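Local coordinates for protein HTH-type transcriptional activator ampR (Citrobacter freundii, PDB 3KOT) that regulates transcription of the AmpC beta-lactamase gene as a LysR-type DNA-binding activator, present here as its effector-binding domain, at residues Q76-A81 and F182-L187. The protein carries 3 engineered substitutions. Residues are numbered along the deposited sequence; the frame is centred on the assembly and turned at random.
Engineered in segment 182-187: Phe182 (natural residue Tyr).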
loop_
_atom_site.group_PDB
_atom_site.type_symbol
_atom_site.label_atom_id
_atom_site.label_comp_id
_atom_site.label_asym_id
_atom_site.label_seq_id
_atom_site.Cartn_x
_atom_site.Cartn_y
_atom_site.Cartn_z
ATOM N N GLN A 76 -21.500 -7.921 -5.529
ATOM C CA GLN A 76 -21.480 -9.366 -5.341
ATOM C C GLN A 76 -20.460 -9.746 -4.277
ATOM O O GLN A 76 -19.319 -9.302 -4.324
ATOM C CB GLN A 76 -21.180 -10.075 -6.664
ATOM C CG GLN A 76 -20.964 -11.566 -6.517
ATOM C CD GLN A 76 -21.539 -12.349 -7.675
ATOM O OE1 GLN A 76 -21.337 -12.002 -8.843
ATOM N NE2 GLN A 76 -22.267 -13.415 -7.359
ATOM N N TYR A 77 -20.885 -10.561 -3.313
ATOM C CA TYR A 77 -20.042 -10.958 -2.180
ATOM C C TYR A 77 -18.934 -11.901 -2.625
ATOM O O TYR A 77 -19.181 -12.865 -3.353
ATOM C CB TYR A 77 -20.917 -11.619 -1.104
ATOM C CG TYR A 77 -20.214 -12.049 0.173
ATOM C CD1 TYR A 77 -20.138 -11.193 1.270
ATOM C CD2 TYR A 77 -19.661 -13.327 0.294
ATOM C CE1 TYR A 77 -19.503 -11.588 2.457
ATOM C CE2 TYR A 77 -19.034 -13.733 1.478
ATOM C CZ TYR A 77 -18.966 -12.857 2.552
ATOM O OH TYR A 77 -18.358 -13.247 3.726
ATOM N N LEU A 78 -17.701 -11.615 -2.205
ATOM C CA LEU A 78 -16.576 -12.505 -2.497
ATOM C C LEU A 78 -16.239 -13.383 -1.297
ATOM O O LEU A 78 -16.341 -14.608 -1.374
ATOM C CB LEU A 78 -15.333 -11.720 -2.933
ATOM C CG LEU A 78 -15.538 -10.827 -4.162
ATOM C CD1 LEU A 78 -14.336 -9.903 -4.354
ATOM C CD2 LEU A 78 -15.793 -11.662 -5.404
ATOM N N CYS A 79 -15.841 -12.758 -0.193
ATOM C CA CYS A 79 -15.427 -13.516 0.991
ATOM C C CYS A 79 -15.347 -12.663 2.256
ATOM O O CYS A 79 -15.304 -11.432 2.194
ATOM C CB CYS A 79 -14.096 -14.243 0.739
ATOM S SG CYS A 79 -12.644 -13.171 0.529
ATOM N N SER A 80 -15.326 -13.332 3.406
ATOM C CA SER A 80 -15.273 -12.652 4.689
ATOM C C SER A 80 -13.889 -12.040 4.903
ATOM O O SER A 80 -12.908 -12.457 4.274
ATOM C CB SER A 80 -15.592 -13.626 5.820
ATOM O OG SER A 80 -14.638 -14.676 5.850
ATOM N N ALA A 81 -13.817 -11.092 5.812
ATOM C CA ALA A 81 -12.617 -10.371 6.121
ATOM C C ALA A 81 -12.468 -10.095 7.612
ATOM O O ALA A 81 -12.101 -9.031 7.997
ATOM C CB ALA A 81 -12.564 -9.133 5.378
ATOM N N PHE A 182 -15.189 -8.654 1.658
ATOM C CA PHE A 182 -14.748 -8.294 0.317
ATOM C C PHE A 182 -15.862 -8.509 -0.700
ATOM O O PHE A 182 -16.557 -9.534 -0.691
ATOM C CB PHE A 182 -13.462 -9.026 -0.062
ATOM C CG PHE A 182 -12.263 -8.533 0.700
ATOM C CD1 PHE A 182 -11.636 -7.363 0.326
ATOM C CD2 PHE A 182 -11.795 -9.226 1.816
ATOM C CE1 PHE A 182 -10.553 -6.895 1.025
ATOM C CE2 PHE A 182 -10.698 -8.771 2.523
ATOM C CZ PHE A 182 -10.077 -7.592 2.128
ATOM N N TRP A 183 -16.027 -7.509 -1.553
ATOM C CA TRP A 183 -17.110 -7.435 -2.523
ATOM C C TRP A 183 -16.549 -7.084 -3.888
ATOM O O TRP A 183 -15.504 -6.424 -3.988
ATOM C CB TRP A 183 -18.091 -6.329 -2.130
ATOM C CG TRP A 183 -18.835 -6.587 -0.883
ATOM C CD1 TRP A 183 -18.426 -6.316 0.388
ATOM C CD2 TRP A 183 -20.144 -7.169 -0.772
ATOM N NE1 TRP A 183 -19.398 -6.693 1.283
ATOM C CE2 TRP A 183 -20.462 -7.219 0.597
ATOM C CE3 TRP A 183 -21.078 -7.638 -1.698
ATOM C CZ2 TRP A 183 -21.673 -7.732 1.068
ATOM C CZ3 TRP A 183 -22.287 -8.160 -1.227
ATOM C CH2 TRP A 183 -22.569 -8.197 0.141
ATOM N N ILE A 184 -17.226 -7.529 -4.940
ATOM C CA ILE A 184 -16.913 -7.052 -6.293
ATOM C C ILE A 184 -18.127 -6.283 -6.813
ATOM O O ILE A 184 -19.259 -6.780 -6.766
ATOM C CB ILE A 184 -16.520 -8.183 -7.275
ATOM C CG1 ILE A 184 -16.047 -7.599 -8.619
ATOM C CG2 ILE A 184 -17.687 -9.151 -7.503
ATOM C CD1 ILE A 184 -15.410 -8.647 -9.552
ATOM N N THR A 185 -17.884 -5.061 -7.282
ATOM C CA THR A 185 -18.970 -4.140 -7.582
ATOM C C THR A 185 -18.869 -3.534 -8.975
ATOM O O THR A 185 -17.784 -3.230 -9.468
ATOM C CB THR A 185 -19.094 -3.011 -6.512
ATOM O OG1 THR A 185 -18.007 -2.079 -6.642
ATOM C CG2 THR A 185 -19.081 -3.605 -5.121
ATOM N N ARG A 186 -20.027 -3.387 -9.608
ATOM C CA ARG A 186 -20.149 -2.727 -10.893
ATOM C C ARG A 186 -21.114 -1.550 -10.740
ATOM O O ARG A 186 -22.203 -1.707 -10.182
ATOM C CB ARG A 186 -20.720 -3.715 -11.912
ATOM C CG ARG A 186 -21.094 -3.109 -13.249
ATOM C CD ARG A 186 -21.811 -4.123 -14.137
ATOM N NE ARG A 186 -23.045 -4.620 -13.543
ATOM C CZ ARG A 186 -24.225 -4.030 -13.687
ATOM N NH1 ARG A 186 -24.317 -2.916 -14.396
ATOM N NH2 ARG A 186 -25.306 -4.543 -13.117
ATOM N N LEU A 187 -20.750 -0.397 -11.239
ATOM C CA LEU A 187 -21.670 0.697 -11.327
ATOM C C LEU A 187 -22.892 0.277 -12.154
ATOM O O LEU A 187 -22.731 -0.299 -13.159
ATOM C CB LEU A 187 -21.002 1.925 -11.941
ATOM C CG LEU A 187 -19.979 2.710 -11.128
ATOM C CD1 LEU A 187 -19.395 3.829 -11.803
ATOM C CD2 LEU A 187 -20.501 3.099 -9.803
#
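Gln76 and Ile184 face each other as an antiparallel hydrogen-bonded pair, with Gln76 N to Ile184 O and Ile184 N to Gln76 O both 2.8 Å. The two short segments run antiparallel, their N-to-C directions 155° apart, and Tyr77 opposite Trp183 makes the next, non-hydrogen-bonded pair. Beyond it lies a classic beta bulge: Leu78 and Cys79 both face Phe182, whose O accepts a firm bond from Leu78 N and a weak one, 3.3 Å, from Cys79 N. Phe182 N returns a bond to Cys79 O, closing the bulge.

On one side of the sheet the Tyr77 ring turns its edge to the face of the Trp183 six-membered ring in a T-shaped pair, planes at 89° and centroids 5.4 Å apart. Tyr77 CB also sits over that face, 4.0 Å from the centroid of the Trp183 six-membered ring, a CH-pi contact. With CG of Trp183 anti to its carbonyl carbon (chi1 -67°), the indole leans over strand 76-80, bringing CE3 and CZ3 against the Tyr77 backbone.

These are inner strands of the mixed sheet in the LysR effector-binding domain, a periplasmic-binding-protein-like fold; strand 61-66 flanks 182-187 on its other side, and helix 194-207 covers Leu78 and Ile184.

Beneath that helix Leu78 CD2 meets Ile184 CG2 at 3.8 Å, while Leu78 CD1 rests against the Trp183 carbonyl. Ile184 CG2 also touches Gln76 CB, the two side chains setting off side by side. Past the bulge, Ala81 CB presses obliquely on CE2 of Phe182, an engineered residue (natural Tyr), at 3.4 Å, and Cys79 SG approaches the same ring obliquely; a glycerol lies near this phenyl group.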